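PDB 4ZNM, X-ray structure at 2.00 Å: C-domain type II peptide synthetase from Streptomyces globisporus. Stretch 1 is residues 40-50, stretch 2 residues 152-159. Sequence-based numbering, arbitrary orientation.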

ATOM      1  N   GLY A  40     -14.401   2.001  -7.466  1.00 24.41           N
ATOM      2  CA  GLY A  40     -13.083   1.760  -8.012  1.00 23.97           C
ATOM      3  C   GLY A  40     -12.099   2.872  -7.706  1.00 23.23           C
ATOM      4  O   GLY A  40     -12.351   3.736  -6.870  1.00 22.85           O
ATOM      5  N   PRO A  41     -10.981   2.885  -8.417  1.00 23.09           N
ATOM      6  CA  PRO A  41      -9.859   3.777  -8.096  1.00 22.34           C
ATOM      7  C   PRO A  41     -10.134   5.269  -8.248  1.00 23.13           C
ATOM      8  O   PRO A  41      -9.397   6.034  -7.643  1.00 21.94           O
ATOM      9  CB  PRO A  41      -8.763   3.338  -9.068  1.00 22.56           C
ATOM     10  CG  PRO A  41      -9.449   2.516 -10.116  1.00 23.45           C
ATOM     11  CD  PRO A  41     -10.667   1.933  -9.498  1.00 23.63           C
ATOM     12  N   PHE A  42     -11.158   5.678  -9.008  1.00 23.66           N
ATOM     13  CA  PHE A  42     -11.482   7.085  -9.095  1.00 23.97           C
ATOM     14  C   PHE A  42     -12.748   7.401  -8.296  1.00 24.14           C
ATOM     15  O   PHE A  42     -13.313   8.488  -8.384  1.00 24.59           O
ATOM     16  CB  PHE A  42     -11.582   7.494 -10.577  1.00 25.06           C
ATOM     17  CG  PHE A  42     -10.310   7.239 -11.296  1.00 24.92           C
ATOM     18  CD1 PHE A  42      -9.280   8.153 -11.224  1.00 26.08           C
ATOM     19  CD2 PHE A  42     -10.098   6.033 -11.952  1.00 25.20           C
ATOM     20  CE1 PHE A  42      -8.061   7.906 -11.824  1.00 24.34           C
ATOM     21  CE2 PHE A  42      -8.881   5.771 -12.583  1.00 26.65           C
ATOM     22  CZ  PHE A  42      -7.858   6.702 -12.516  1.00 24.65           C
ATOM     23  N   GLY A  43     -13.180   6.432  -7.499  1.00 23.80           N
ATOM     24  CA  GLY A  43     -14.268   6.651  -6.577  1.00 23.87           C
ATOM     25  C   GLY A  43     -13.765   7.073  -5.193  1.00 22.78           C
ATOM     26  O   GLY A  43     -12.559   7.081  -4.911  1.00 21.95           O
ATOM     27  N   PRO A  44     -14.696   7.380  -4.296  1.00 22.83           N
ATOM     28  CA  PRO A  44     -14.401   7.993  -2.990  1.00 21.99           C
ATOM     29  C   PRO A  44     -13.906   6.999  -1.954  1.00 25.01           C
ATOM     30  O   PRO A  44     -13.564   7.459  -0.877  1.00 22.11           O
ATOM     31  CB  PRO A  44     -15.745   8.578  -2.561  1.00 22.61           C
ATOM     32  CG  PRO A  44     -16.769   7.687  -3.218  1.00 26.15           C
ATOM     33  CD  PRO A  44     -16.142   7.208  -4.530  1.00 24.29           C
HETATM   34  N   MSE A  45     -13.868   5.697  -2.247  1.00 21.17           N
HETATM   35  CA  MSE A  45     -13.312   4.754  -1.272  1.00 22.41           C
HETATM   36  C   MSE A  45     -11.874   4.350  -1.604  1.00 25.28           C
HETATM   37  O   MSE A  45     -11.253   3.545  -0.881  1.00 23.61           O
HETATM   38  CB  MSE A  45     -14.209   3.507  -1.153  1.00 22.23           C
HETATM   39  CG  MSE A  45     -15.613   3.780  -0.663  1.00 32.40           C
HETATM   40 SE   MSE A  45     -15.616   4.605   1.179  0.81 34.07          SE
HETATM   41  CE  MSE A  45     -15.012   3.025   2.175  1.00 32.83           C
ATOM     42  N   TYR A  46     -11.309   4.881  -2.680  1.00 22.63           N
ATOM     43  CA  TYR A  46      -9.944   4.475  -3.031  1.00 22.71           C
ATOM     44  C   TYR A  46      -8.988   5.444  -2.345  1.00 20.23           C
ATOM     45  O   TYR A  46      -8.465   6.401  -2.937  1.00 18.85           O
ATOM     46  CB  TYR A  46      -9.732   4.436  -4.554  1.00 20.19           C
ATOM     47  CG  TYR A  46      -8.413   3.880  -4.931  1.00 21.91           C
ATOM     48  CD1 TYR A  46      -8.145   2.520  -4.777  1.00 23.39           C
ATOM     49  CD2 TYR A  46      -7.423   4.695  -5.440  1.00 26.95           C
ATOM     50  CE1 TYR A  46      -6.933   1.980  -5.138  1.00 23.50           C
ATOM     51  CE2 TYR A  46      -6.181   4.161  -5.783  1.00 23.46           C
ATOM     52  CZ  TYR A  46      -5.957   2.807  -5.637  1.00 19.68           C
ATOM     53  OH  TYR A  46      -4.734   2.264  -5.958  1.00 22.37           O
ATOM     54  N   HIS A  47      -8.821   5.214  -1.041  1.00 24.24           N
ATOM     55  CA  HIS A  47      -8.019   6.079  -0.212  1.00 24.39           C
ATOM     56  C   HIS A  47      -7.032   5.275   0.614  1.00 24.33           C
ATOM     57  O   HIS A  47      -7.031   4.044   0.594  1.00 20.60           O
ATOM     58  CB  HIS A  47      -8.903   6.951   0.703  1.00 21.43           C
ATOM     59  CG  HIS A  47      -9.986   6.204   1.414  1.00 18.77           C
ATOM     60  ND1 HIS A  47      -9.745   5.070   2.163  1.00 22.80           N
ATOM     61  CD2 HIS A  47     -11.319   6.438   1.492  1.00 18.57           C
ATOM     62  CE1 HIS A  47     -10.886   4.641   2.678  1.00 22.16           C
ATOM     63  NE2 HIS A  47     -11.853   5.461   2.299  1.00 25.54           N
ATOM     64  N   ILE A  48      -6.143   5.994   1.280  1.00 18.85           N
ATOM     65  CA  ILE A  48      -5.160   5.374   2.147  1.00 20.35           C
ATOM     66  C   ILE A  48      -5.251   6.113   3.480  1.00 19.20           C
ATOM     67  O   ILE A  48      -5.376   7.342   3.493  1.00 17.82           O
ATOM     68  CB  ILE A  48      -3.730   5.430   1.511  1.00 22.94           C
ATOM     69  CG1 ILE A  48      -2.678   4.838   2.440  1.00 27.53           C
ATOM     70  CG2 ILE A  48      -3.354   6.882   1.190  1.00 28.43           C
ATOM     71  CD1 ILE A  48      -1.268   4.709   1.731  1.00 32.05           C
ATOM     72  N   VAL A  49      -5.210   5.375   4.588  1.00 23.36           N
ATOM     73  CA  VAL A  49      -5.370   5.979   5.916  1.00 22.62           C
ATOM     74  C   VAL A  49      -4.168   5.614   6.736  1.00 25.17           C
ATOM     75  O   VAL A  49      -3.600   4.557   6.563  1.00 28.06           O
ATOM     76  CB  VAL A  49      -6.649   5.514   6.650  1.00 22.71           C
ATOM     77  CG1 VAL A  49      -7.859   5.767   5.818  1.00 26.24           C
ATOM     78  CG2 VAL A  49      -6.527   4.022   6.993  1.00 35.66           C
ATOM     79  N   GLY A  50      -3.809   6.485   7.665  1.00 22.50           N
ATOM     80  CA  GLY A  50      -2.755   6.180   8.611  1.00 21.63           C
ATOM     81  C   GLY A  50      -3.058   6.876   9.925  1.00 21.75           C
ATOM     82  O   GLY A  50      -3.825   7.863   9.979  1.00 21.65           O
ATOM     83  N   VAL A 152      -5.428  10.795  12.864  1.00 20.42           N
ATOM     84  CA  VAL A 152      -5.721   9.986  11.674  1.00 17.24           C
ATOM     85  C   VAL A 152      -5.723  10.846  10.424  1.00 19.14           C
ATOM     86  O   VAL A 152      -6.435  11.834  10.332  1.00 19.50           O
ATOM     87  CB  VAL A 152      -7.069   9.265  11.760  1.00 22.12           C
ATOM     88  CG1 VAL A 152      -7.309   8.396  10.511  1.00 23.75           C
ATOM     89  CG2 VAL A 152      -7.145   8.424  13.034  1.00 19.68           C
ATOM     90  N   LEU A 153      -4.904  10.456   9.461  1.00 21.80           N
ATOM     91  CA  LEU A 153      -4.946  11.070   8.157  1.00 19.88           C
ATOM     92  C   LEU A 153      -5.539  10.139   7.100  1.00 23.93           C
ATOM     93  O   LEU A 153      -5.321   8.909   7.093  1.00 20.79           O
ATOM     94  CB  LEU A 153      -3.546  11.494   7.746  1.00 20.39           C
ATOM     95  CG  LEU A 153      -2.792  12.378   8.744  1.00 21.93           C
ATOM     96  CD1 LEU A 153      -1.425  12.756   8.124  1.00 22.20           C
ATOM     97  CD2 LEU A 153      -3.621  13.616   9.105  1.00 23.99           C
ATOM     98  N   ILE A 154      -6.274  10.741   6.188  1.00 17.50           N
ATOM     99  CA  ILE A 154      -6.815  10.021   5.056  1.00 19.00           C
ATOM    100  C   ILE A 154      -6.597  10.828   3.800  1.00 19.08           C
ATOM    101  O   ILE A 154      -6.790  12.035   3.774  1.00 20.96           O
ATOM    102  CB  ILE A 154      -8.283   9.710   5.258  1.00 21.85           C
ATOM    103  CG1 ILE A 154      -8.813   8.934   4.057  1.00 24.21           C
ATOM    104  CG2 ILE A 154      -9.048  10.971   5.517  1.00 23.01           C
ATOM    105  CD1 ILE A 154     -10.217   8.418   4.275  1.00 21.88           C
ATOM    106  N   ALA A 155      -6.161  10.132   2.762  1.00 17.12           N
ATOM    107  CA  ALA A 155      -5.831  10.766   1.503  1.00 22.80           C
ATOM    108  C   ALA A 155      -6.259   9.868   0.368  1.00 19.55           C
ATOM    109  O   ALA A 155      -6.224   8.638   0.485  1.00 16.81           O
ATOM    110  CB  ALA A 155      -4.341  11.018   1.425  1.00 23.26           C
ATOM    111  N   HIS A 156      -6.630  10.478  -0.745  1.00 18.24           N
ATOM    112  CA  HIS A 156      -7.002   9.692  -1.890  1.00 21.79           C
ATOM    113  C   HIS A 156      -5.765   8.985  -2.424  1.00 22.14           C
ATOM    114  O   HIS A 156      -4.676   9.552  -2.517  1.00 22.15           O
ATOM    115  CB  HIS A 156      -7.658  10.538  -2.972  1.00 20.98           C
ATOM    116  CG  HIS A 156      -8.535   9.720  -3.860  1.00 19.56           C
ATOM    117  ND1 HIS A 156      -8.060   9.035  -4.959  1.00 18.13           N
ATOM    118  CD2 HIS A 156      -9.847   9.404  -3.755  1.00 18.38           C
ATOM    119  CE1 HIS A 156      -9.054   8.353  -5.511  1.00 21.33           C
ATOM    120  NE2 HIS A 156     -10.148   8.564  -4.797  1.00 20.32           N
ATOM    121  N   HIS A 157      -5.944   7.721  -2.766  1.00 19.28           N
ATOM    122  CA  HIS A 157      -4.814   6.849  -3.054  1.00 19.04           C
ATOM    123  C   HIS A 157      -4.285   7.038  -4.485  1.00 20.81           C
ATOM    124  O   HIS A 157      -3.244   6.461  -4.859  1.00 22.94           O
ATOM    125  CB  HIS A 157      -5.262   5.423  -2.742  1.00 22.12           C
ATOM    126  CG  HIS A 157      -4.147   4.422  -2.621  1.00 23.13           C
ATOM    127  ND1 HIS A 157      -2.809   4.763  -2.557  1.00 26.07           N
ATOM    128  CD2 HIS A 157      -4.189   3.073  -2.558  1.00 27.57           C
ATOM    129  CE1 HIS A 157      -2.081   3.667  -2.457  1.00 26.76           C
ATOM    130  NE2 HIS A 157      -2.893   2.626  -2.459  1.00 28.70           N
ATOM    131  N   THR A 158      -4.987   7.853  -5.288  1.00 19.08           N
ATOM    132  CA  THR A 158      -4.407   8.362  -6.541  1.00 21.44           C
ATOM    133  C   THR A 158      -3.382   9.460  -6.265  1.00 21.94           C
ATOM    134  O   THR A 158      -2.544   9.753  -7.115  1.00 21.73           O
ATOM    135  CB  THR A 158      -5.490   8.957  -7.527  1.00 20.43           C
ATOM    136  OG1 THR A 158      -6.222  10.007  -6.866  1.00 23.43           O
ATOM    137  CG2 THR A 158      -6.452   7.884  -8.048  1.00 17.97           C
ATOM    138  N   ALA A 159      -3.447  10.048  -5.064  1.00 18.95           N
ATOM    139  CA  ALA A 159      -2.639  11.196  -4.689  1.00 21.03           C
ATOM    140  C   ALA A 159      -1.457  10.835  -3.776  1.00 20.74           C
ATOM    141  O   ALA A 159      -0.522  11.598  -3.676  1.00 24.23           O
ATOM    142  CB  ALA A 159      -3.522  12.232  -3.982  1.00 22.42           C
TER
HETATM  143  O   HOH W   1      -2.709   3.974  -5.892  1.00 27.21           O

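The contact is built on backbone pairing, with a histidine securing the loop that leads into it. Strands 47-50 and 152-156 run antiparallel, and two residue pairs each close a ring of two hydrogen bonds: Ile48 N to Ala155 O (2.8 Å) with Ala155 N to Ile48 O (3.0 Å), and Gly50 N to Leu153 O with Leu153 N to Gly50 O (both 2.9 Å). One more bond, from His157 N to Tyr46 O (2.9 Å), carries the ladder just past the strands.

Where the strand gives way to a turn, a side chain takes over. His156 NE2 donates to Gly43 O at 2.8 Å and 162°, nearly straight, gripping the first residue of the type I turn Gly43-Tyr46. The ring is held from behind as well: His156 ND1 lies 2.8 Å from Thr158 OG1 in a hydrogen bond whose donor is not fixed, so both ring nitrogens are engaged.

Tyr46 and His157 form the main aromatic contact. Their rings stack with an offset, centroids 4.8 Å apart and planes 24° from parallel, and His157 CB sits over the tyrosine face, 3.4 Å from Tyr46 CE2. A water ties the same two residues together, 2.7 Å from Tyr46 OH and donating to His157 O at 2.7 Å.

Farther along, alternation sorts the side chains. Val49 and Ile154 share one face of the sheet, with Val49 CG1 3.7 Å from Ile154 CG1; Ile48 and Ala155 meet more loosely on the other, Ile48 CG2 to Ala155 CB being 4.3 Å. Ile154 also reaches diagonally to His47, placing its CD1 over that imidazole, 3.6 Å from His47 CD2, in a CH-pi contact. Read as a pattern, the strand pairs share one antiparallel register, and the His156 bond to Gly43 extends the pairing to the turn.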